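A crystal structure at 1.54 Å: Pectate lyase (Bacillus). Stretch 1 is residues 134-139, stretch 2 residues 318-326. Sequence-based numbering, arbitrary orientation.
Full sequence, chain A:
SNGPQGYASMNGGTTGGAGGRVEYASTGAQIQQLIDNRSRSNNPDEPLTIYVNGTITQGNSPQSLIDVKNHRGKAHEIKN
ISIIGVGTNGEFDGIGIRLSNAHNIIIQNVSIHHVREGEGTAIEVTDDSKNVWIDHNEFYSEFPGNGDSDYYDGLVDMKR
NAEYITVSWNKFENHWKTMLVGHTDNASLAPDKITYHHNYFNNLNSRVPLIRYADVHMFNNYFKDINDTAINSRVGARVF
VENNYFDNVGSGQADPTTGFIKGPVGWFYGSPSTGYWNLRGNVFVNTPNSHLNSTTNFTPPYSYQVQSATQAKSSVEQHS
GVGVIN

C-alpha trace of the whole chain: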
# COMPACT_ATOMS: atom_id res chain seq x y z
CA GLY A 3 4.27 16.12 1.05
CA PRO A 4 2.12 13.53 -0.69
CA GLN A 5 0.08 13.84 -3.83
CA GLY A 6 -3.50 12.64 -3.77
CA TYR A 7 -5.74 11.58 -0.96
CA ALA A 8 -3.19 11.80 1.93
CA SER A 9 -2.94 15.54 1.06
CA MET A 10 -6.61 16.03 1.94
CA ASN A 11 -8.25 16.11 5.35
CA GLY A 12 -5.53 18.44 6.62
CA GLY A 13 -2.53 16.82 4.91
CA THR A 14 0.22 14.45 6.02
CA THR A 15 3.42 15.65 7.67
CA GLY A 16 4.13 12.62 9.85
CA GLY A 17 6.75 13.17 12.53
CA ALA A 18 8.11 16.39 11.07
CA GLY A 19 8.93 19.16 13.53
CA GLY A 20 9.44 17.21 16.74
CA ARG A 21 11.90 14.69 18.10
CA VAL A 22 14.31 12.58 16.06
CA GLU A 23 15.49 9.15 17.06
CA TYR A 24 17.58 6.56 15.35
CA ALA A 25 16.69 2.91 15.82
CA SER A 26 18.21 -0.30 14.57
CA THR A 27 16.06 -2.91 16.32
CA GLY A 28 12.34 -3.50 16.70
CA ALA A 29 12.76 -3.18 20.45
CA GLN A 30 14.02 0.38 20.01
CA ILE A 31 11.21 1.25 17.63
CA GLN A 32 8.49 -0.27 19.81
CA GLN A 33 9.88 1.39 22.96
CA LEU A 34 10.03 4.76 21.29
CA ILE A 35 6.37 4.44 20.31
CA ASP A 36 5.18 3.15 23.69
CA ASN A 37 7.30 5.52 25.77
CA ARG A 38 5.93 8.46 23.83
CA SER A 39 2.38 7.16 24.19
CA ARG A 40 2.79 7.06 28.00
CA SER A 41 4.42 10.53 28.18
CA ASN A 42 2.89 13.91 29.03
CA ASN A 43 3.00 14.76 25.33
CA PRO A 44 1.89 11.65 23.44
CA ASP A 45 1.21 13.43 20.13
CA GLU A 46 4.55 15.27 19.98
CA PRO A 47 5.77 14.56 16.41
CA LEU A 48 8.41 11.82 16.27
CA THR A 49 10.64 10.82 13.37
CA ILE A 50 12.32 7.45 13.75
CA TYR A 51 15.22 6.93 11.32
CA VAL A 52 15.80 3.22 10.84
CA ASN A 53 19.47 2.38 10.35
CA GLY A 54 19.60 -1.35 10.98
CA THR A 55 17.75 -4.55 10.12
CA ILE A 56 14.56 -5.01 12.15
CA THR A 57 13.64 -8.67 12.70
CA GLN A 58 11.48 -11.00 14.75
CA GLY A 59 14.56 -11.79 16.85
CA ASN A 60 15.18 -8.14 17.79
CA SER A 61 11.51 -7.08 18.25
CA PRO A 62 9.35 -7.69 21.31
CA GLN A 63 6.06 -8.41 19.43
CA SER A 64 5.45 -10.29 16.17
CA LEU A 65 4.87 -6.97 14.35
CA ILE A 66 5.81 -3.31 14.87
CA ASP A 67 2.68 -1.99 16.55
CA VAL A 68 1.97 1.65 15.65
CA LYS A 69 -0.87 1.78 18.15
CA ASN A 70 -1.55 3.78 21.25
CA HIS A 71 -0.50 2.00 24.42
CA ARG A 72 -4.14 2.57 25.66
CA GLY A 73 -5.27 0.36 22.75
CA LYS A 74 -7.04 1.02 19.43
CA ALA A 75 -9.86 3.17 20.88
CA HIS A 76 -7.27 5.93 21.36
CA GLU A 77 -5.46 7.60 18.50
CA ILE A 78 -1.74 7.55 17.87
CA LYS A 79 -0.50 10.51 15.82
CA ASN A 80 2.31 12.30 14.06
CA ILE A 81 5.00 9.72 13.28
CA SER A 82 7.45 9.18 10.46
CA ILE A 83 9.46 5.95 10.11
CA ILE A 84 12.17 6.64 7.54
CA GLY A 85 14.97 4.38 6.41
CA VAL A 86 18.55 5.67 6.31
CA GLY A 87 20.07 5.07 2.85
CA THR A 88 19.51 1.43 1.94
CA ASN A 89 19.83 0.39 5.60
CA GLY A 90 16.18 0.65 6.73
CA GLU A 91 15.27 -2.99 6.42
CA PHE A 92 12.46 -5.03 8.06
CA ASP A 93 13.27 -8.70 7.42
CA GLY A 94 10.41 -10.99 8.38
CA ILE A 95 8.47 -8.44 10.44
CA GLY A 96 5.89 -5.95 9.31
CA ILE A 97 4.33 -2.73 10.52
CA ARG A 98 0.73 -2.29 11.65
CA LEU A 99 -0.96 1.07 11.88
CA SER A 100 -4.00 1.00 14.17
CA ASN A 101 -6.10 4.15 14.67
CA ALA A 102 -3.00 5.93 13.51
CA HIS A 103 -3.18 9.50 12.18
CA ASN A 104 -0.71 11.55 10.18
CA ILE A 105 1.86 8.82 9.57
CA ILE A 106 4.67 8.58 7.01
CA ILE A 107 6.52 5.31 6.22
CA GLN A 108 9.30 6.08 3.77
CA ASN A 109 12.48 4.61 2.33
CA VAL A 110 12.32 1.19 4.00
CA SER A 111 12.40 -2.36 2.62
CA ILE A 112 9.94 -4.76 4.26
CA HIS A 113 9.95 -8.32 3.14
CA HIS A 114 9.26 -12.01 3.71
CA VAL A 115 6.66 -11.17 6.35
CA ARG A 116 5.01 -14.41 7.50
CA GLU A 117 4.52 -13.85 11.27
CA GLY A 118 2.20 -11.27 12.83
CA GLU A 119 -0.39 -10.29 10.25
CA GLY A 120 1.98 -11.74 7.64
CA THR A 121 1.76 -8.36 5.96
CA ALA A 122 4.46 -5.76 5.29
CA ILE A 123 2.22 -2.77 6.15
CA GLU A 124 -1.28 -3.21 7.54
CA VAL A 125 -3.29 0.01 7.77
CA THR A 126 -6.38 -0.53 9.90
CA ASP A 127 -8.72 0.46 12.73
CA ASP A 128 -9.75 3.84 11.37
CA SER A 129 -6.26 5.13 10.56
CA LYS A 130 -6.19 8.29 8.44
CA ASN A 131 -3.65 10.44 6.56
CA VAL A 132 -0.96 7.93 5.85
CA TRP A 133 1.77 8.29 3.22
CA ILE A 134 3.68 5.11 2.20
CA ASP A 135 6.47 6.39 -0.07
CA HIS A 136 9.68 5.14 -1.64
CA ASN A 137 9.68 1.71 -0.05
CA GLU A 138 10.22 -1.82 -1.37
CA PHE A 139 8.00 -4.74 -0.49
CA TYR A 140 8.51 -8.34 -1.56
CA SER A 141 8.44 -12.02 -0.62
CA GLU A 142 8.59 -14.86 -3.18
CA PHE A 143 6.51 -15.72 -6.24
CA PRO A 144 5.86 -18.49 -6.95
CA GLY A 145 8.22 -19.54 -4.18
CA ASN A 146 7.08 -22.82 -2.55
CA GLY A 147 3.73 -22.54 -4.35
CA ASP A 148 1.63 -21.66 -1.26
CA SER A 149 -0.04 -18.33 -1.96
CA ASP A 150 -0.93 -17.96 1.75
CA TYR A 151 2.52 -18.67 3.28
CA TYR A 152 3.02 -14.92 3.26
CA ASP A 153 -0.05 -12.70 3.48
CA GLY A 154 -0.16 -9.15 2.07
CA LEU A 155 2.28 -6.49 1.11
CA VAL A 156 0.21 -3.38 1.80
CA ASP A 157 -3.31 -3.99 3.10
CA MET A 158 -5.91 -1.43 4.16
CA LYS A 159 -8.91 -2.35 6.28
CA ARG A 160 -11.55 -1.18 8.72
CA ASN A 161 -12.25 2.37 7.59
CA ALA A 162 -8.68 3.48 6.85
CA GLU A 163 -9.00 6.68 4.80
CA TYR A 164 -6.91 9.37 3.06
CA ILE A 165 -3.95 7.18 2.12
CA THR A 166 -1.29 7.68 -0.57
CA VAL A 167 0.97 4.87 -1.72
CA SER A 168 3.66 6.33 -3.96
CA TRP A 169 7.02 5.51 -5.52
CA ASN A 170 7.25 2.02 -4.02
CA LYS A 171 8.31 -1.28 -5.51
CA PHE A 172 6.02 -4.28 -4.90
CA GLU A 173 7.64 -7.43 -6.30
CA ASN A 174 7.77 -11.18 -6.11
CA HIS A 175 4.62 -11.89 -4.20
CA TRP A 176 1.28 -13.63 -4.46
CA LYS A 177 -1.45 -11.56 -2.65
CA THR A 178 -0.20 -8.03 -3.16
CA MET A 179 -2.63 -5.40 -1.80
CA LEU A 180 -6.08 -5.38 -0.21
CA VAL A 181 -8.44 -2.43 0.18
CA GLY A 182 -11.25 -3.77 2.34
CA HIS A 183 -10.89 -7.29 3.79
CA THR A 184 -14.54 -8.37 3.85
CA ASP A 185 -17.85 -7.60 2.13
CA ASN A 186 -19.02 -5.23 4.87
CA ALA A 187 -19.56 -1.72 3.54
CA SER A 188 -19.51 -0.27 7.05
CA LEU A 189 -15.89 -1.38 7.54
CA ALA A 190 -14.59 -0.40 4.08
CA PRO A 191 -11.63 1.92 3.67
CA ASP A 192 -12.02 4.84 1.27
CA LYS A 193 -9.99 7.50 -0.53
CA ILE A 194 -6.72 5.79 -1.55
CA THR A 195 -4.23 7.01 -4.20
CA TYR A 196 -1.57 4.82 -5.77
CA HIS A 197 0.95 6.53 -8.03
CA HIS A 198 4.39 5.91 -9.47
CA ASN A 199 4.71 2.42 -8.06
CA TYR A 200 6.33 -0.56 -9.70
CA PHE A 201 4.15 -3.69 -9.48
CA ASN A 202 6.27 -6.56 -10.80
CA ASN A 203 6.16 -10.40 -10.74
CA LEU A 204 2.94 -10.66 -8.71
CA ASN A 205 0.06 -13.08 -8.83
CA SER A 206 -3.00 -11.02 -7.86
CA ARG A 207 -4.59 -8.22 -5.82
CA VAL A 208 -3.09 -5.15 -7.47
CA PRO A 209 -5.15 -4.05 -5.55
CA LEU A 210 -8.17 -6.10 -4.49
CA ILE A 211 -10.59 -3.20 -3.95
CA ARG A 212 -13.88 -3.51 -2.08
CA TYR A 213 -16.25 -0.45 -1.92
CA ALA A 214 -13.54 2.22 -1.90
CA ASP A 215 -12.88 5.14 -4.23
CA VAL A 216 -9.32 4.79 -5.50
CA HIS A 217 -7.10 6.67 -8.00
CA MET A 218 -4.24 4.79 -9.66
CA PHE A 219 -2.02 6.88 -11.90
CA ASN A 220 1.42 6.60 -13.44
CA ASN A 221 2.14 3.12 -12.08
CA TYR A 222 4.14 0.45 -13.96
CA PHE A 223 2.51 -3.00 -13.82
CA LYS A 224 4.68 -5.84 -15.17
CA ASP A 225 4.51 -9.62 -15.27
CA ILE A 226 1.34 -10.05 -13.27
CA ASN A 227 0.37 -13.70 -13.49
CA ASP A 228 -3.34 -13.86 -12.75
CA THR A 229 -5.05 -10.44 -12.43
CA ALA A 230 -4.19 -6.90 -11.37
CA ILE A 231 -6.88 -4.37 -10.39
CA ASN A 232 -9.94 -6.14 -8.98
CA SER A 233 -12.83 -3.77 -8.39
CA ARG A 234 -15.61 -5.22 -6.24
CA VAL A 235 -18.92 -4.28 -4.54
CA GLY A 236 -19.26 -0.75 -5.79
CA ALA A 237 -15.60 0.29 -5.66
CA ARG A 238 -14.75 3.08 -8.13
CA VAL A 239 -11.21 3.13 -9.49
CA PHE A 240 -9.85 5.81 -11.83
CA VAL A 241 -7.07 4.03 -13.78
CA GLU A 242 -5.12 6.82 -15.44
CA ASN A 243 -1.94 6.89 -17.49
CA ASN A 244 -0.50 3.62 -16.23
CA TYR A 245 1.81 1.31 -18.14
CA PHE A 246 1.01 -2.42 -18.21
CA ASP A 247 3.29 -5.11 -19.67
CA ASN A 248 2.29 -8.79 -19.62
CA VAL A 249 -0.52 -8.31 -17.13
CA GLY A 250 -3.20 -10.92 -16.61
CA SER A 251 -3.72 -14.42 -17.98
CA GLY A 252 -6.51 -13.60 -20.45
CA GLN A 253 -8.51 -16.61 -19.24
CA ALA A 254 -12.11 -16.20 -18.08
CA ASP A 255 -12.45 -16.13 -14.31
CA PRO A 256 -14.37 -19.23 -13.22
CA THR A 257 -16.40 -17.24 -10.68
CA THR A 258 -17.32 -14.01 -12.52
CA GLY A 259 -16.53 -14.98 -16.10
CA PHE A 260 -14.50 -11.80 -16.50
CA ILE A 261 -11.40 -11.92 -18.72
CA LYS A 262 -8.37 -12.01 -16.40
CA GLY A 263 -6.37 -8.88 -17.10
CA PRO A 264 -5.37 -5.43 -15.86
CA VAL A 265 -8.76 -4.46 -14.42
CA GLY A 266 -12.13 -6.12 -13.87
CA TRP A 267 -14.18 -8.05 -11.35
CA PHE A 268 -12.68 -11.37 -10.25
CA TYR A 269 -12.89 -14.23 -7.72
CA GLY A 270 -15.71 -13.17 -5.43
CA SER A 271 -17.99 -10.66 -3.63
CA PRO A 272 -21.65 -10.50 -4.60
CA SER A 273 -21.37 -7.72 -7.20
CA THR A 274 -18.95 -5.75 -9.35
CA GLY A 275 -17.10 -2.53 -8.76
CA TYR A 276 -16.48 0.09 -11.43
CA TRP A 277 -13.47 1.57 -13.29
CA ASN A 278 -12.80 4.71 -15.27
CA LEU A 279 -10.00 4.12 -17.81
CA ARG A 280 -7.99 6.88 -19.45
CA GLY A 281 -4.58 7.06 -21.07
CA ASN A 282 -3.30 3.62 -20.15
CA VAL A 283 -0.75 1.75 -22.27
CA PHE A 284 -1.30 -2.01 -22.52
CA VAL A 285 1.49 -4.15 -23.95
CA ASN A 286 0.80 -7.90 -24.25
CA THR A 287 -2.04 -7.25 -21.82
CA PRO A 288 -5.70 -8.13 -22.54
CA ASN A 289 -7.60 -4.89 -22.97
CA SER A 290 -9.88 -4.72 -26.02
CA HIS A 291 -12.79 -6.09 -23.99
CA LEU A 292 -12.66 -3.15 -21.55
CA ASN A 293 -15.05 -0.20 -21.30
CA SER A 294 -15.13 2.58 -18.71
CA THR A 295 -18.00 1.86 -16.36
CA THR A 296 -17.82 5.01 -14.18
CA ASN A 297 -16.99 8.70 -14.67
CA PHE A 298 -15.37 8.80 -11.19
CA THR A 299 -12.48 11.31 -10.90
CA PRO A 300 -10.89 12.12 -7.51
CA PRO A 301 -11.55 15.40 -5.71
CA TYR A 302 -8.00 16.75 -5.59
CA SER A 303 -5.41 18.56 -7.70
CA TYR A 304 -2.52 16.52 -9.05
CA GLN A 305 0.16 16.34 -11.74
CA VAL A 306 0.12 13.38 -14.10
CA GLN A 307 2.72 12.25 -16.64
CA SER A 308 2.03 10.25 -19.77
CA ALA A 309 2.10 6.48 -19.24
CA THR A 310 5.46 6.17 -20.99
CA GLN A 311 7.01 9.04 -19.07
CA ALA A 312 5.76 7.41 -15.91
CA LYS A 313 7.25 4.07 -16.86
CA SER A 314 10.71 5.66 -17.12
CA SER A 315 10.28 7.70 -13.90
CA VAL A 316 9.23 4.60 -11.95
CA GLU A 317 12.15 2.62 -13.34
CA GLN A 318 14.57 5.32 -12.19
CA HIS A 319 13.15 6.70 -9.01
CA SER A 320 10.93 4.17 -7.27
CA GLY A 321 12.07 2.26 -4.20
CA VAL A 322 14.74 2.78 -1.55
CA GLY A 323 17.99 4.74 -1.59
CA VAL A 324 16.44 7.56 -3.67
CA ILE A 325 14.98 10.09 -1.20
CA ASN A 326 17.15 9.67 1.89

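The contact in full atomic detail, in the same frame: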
# COMPACT_ATOMS: atom_id res chain seq x y z
N ILE A 134 2.75 6.24 2.31
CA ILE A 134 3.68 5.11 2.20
C ILE A 134 4.46 5.38 0.91
O ILE A 134 3.87 5.24 -0.16
CB ILE A 134 2.88 3.84 2.14
CG1 ILE A 134 2.21 3.66 3.50
CG2 ILE A 134 3.80 2.61 1.75
CD1 ILE A 134 1.09 2.59 3.50
N ASP A 135 5.71 5.82 1.06
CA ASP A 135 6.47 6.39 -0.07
C ASP A 135 7.87 5.84 -0.17
O ASP A 135 8.61 5.76 0.79
CB ASP A 135 6.49 7.91 0.13
CG ASP A 135 7.29 8.64 -0.96
OD1 ASP A 135 6.74 8.78 -2.06
OD2 ASP A 135 8.44 9.02 -0.69
N HIS A 136 8.28 5.48 -1.38
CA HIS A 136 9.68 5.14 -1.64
C HIS A 136 10.19 3.95 -0.83
O HIS A 136 11.32 3.93 -0.39
CB HIS A 136 10.60 6.37 -1.47
CG HIS A 136 10.67 7.24 -2.70
ND1 HIS A 136 9.96 8.41 -2.82
CD2 HIS A 136 11.33 7.07 -3.87
CE1 HIS A 136 10.24 8.97 -3.99
NE2 HIS A 136 11.05 8.16 -4.66
N ASN A 137 9.32 2.95 -0.70
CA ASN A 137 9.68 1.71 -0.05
C ASN A 137 9.79 0.56 -1.05
O ASN A 137 9.46 0.71 -2.23
CB ASN A 137 8.62 1.35 0.97
CG ASN A 137 8.29 2.50 1.91
OD1 ASN A 137 7.12 3.02 1.92
ND2 ASN A 137 9.22 2.89 2.71
N GLU A 138 10.21 -0.61 -0.55
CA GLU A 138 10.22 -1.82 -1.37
C GLU A 138 9.63 -2.92 -0.53
O GLU A 138 9.99 -3.08 0.62
CB GLU A 138 11.64 -2.18 -1.83
CG GLU A 138 12.19 -1.08 -2.73
CD GLU A 138 13.51 -1.37 -3.39
OE1 GLU A 138 13.93 -2.56 -3.52
OE2 GLU A 138 14.17 -0.41 -3.85
N PHE A 139 8.74 -3.68 -1.16
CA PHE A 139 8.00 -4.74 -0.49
C PHE A 139 8.09 -5.98 -1.33
O PHE A 139 7.85 -5.91 -2.55
CB PHE A 139 6.52 -4.37 -0.34
CG PHE A 139 6.29 -3.00 0.28
CD1 PHE A 139 6.61 -2.77 1.61
CD2 PHE A 139 5.70 -1.99 -0.46
CE1 PHE A 139 6.41 -1.52 2.21
CE2 PHE A 139 5.46 -0.73 0.13
CZ PHE A 139 5.81 -0.49 1.46
N GLN A 318 13.41 4.59 -12.70
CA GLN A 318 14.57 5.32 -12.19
C GLN A 318 14.46 5.72 -10.76
O GLN A 318 15.51 5.78 -10.05
CB GLN A 318 14.83 6.55 -13.05
CG GLN A 318 15.12 6.15 -14.49
CD GLN A 318 15.20 7.33 -15.41
OE1 GLN A 318 14.65 7.31 -16.51
NE2 GLN A 318 15.90 8.38 -14.97
N HIS A 319 13.25 6.00 -10.28
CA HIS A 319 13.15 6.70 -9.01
C HIS A 319 12.27 6.04 -7.96
O HIS A 319 12.17 6.56 -6.83
CB HIS A 319 12.67 8.13 -9.22
CG HIS A 319 13.53 8.92 -10.15
ND1 HIS A 319 14.83 9.28 -9.85
CD2 HIS A 319 13.28 9.40 -11.39
CE1 HIS A 319 15.33 9.96 -10.86
NE2 HIS A 319 14.41 10.05 -11.81
N SER A 320 11.66 4.91 -8.31
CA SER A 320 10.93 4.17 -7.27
C SER A 320 11.87 3.42 -6.32
O SER A 320 13.01 3.14 -6.64
CB SER A 320 9.87 3.24 -7.90
OG SER A 320 10.49 2.20 -8.64
N GLY A 321 11.34 3.08 -5.15
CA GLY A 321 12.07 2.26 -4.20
C GLY A 321 13.02 3.02 -3.28
O GLY A 321 12.95 4.26 -3.14
N VAL A 322 13.88 2.25 -2.61
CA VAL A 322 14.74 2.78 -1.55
C VAL A 322 16.04 3.35 -2.09
O VAL A 322 16.44 3.05 -3.23
CB VAL A 322 15.04 1.71 -0.47
CG1 VAL A 322 13.74 1.25 0.18
CG2 VAL A 322 15.82 0.51 -1.07
N GLY A 323 16.71 4.13 -1.24
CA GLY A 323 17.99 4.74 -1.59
C GLY A 323 17.87 5.91 -2.54
O GLY A 323 18.89 6.32 -3.12
N VAL A 324 16.67 6.45 -2.74
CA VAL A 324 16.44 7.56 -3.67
C VAL A 324 16.25 8.88 -2.92
O VAL A 324 16.90 9.88 -3.25
CB VAL A 324 15.21 7.28 -4.57
CG1 VAL A 324 15.03 8.42 -5.56
CG2 VAL A 324 15.42 5.96 -5.32
N ILE A 325 15.38 8.87 -1.91
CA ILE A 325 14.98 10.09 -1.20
C ILE A 325 15.79 10.41 0.05
O ILE A 325 15.74 11.54 0.54
CB ILE A 325 13.47 10.08 -0.80
CG1 ILE A 325 13.15 8.94 0.16
CG2 ILE A 325 12.59 10.00 -2.02
CD1 ILE A 325 13.30 9.31 1.61
N ASN A 326 16.55 9.45 0.58
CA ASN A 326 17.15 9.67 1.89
C ASN A 326 18.43 8.90 2.20
O ASN A 326 18.44 8.04 3.09
CB ASN A 326 16.12 9.41 3.00
CG ASN A 326 16.59 9.88 4.34
OD1 ASN A 326 16.63 9.12 5.30
ND2 ASN A 326 16.97 11.16 4.42

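The contact joins a turn between two strands, 134-135 and 138-139, to the segment that follows the helix ending at H319. The two stretches lie far apart in sequence. They bury 373 Å² between them, counting both sides. Their backbones come closest at H136 and G321, with CA atoms 4.5 Å apart.

A hydrogen bond crosses the contact. The backbone N of V322 donates to OE2 of E138 at 2.9 Å, with an N-H...O angle of 162°, so the bond is of ordinary length and nearly straight. The CA-to-CB bond of E138 points sideways, but the end of the side chain comes nearer to the other stretch. This brings the carboxylate to the backbone at G321 and V322.

Other polar atoms meet around H136. Its NE2 lies 2.9 Å from the carbonyl O of H319, which sits at the ring edge, near the ring plane. At the other ring nitrogen, H136 ND1 donates to D135 OD2 at 2.7 Å, within the same stretch. That bond ties the ring to the neighbouring aspartate. The other carboxylate oxygen, D135 OD1, is hydrogen-bonded elsewhere in the structure. The carbonyl oxygens H136 O and G321 O are 3.2 Å apart. Both are acceptors, so this is close packing and not a hydrogen bond.

The H136 ring also makes a CH-pi contact. I325 CG2 lies 3.2 Å from the centroid of the H136 ring and 15° off the ring normal, so the methyl sits almost squarely over one face. The CA-to-CB bond of I325 points toward the other stretch. V324 also points toward it, and its CB approaches H136 CD2 at 3.9 Å. H136 has the largest covered area of any residue here, 124 Å².

The V322 side chain packs against the turn. Its CG1 is 3.7 Å from H136 O and 4.1 Å from N137 CA. Its CG2 is 3.4 Å from E138 OE2, so the side chain packs beside the carboxylate that its own backbone N binds.

G321 fits closely against the turn. Its CA is 3.4 Å from E138 OE2 and 3.6 Å from N137 O. An ideal CB on G321 would fall 2.4 Å from E138 OE2, a clash. The backbone angles, phi 85° and psi -167°, call for glycine by themselves, because a CB would also be jammed against the preceding carbonyl oxygen. The absence of a side chain therefore suits both the local backbone and the contact.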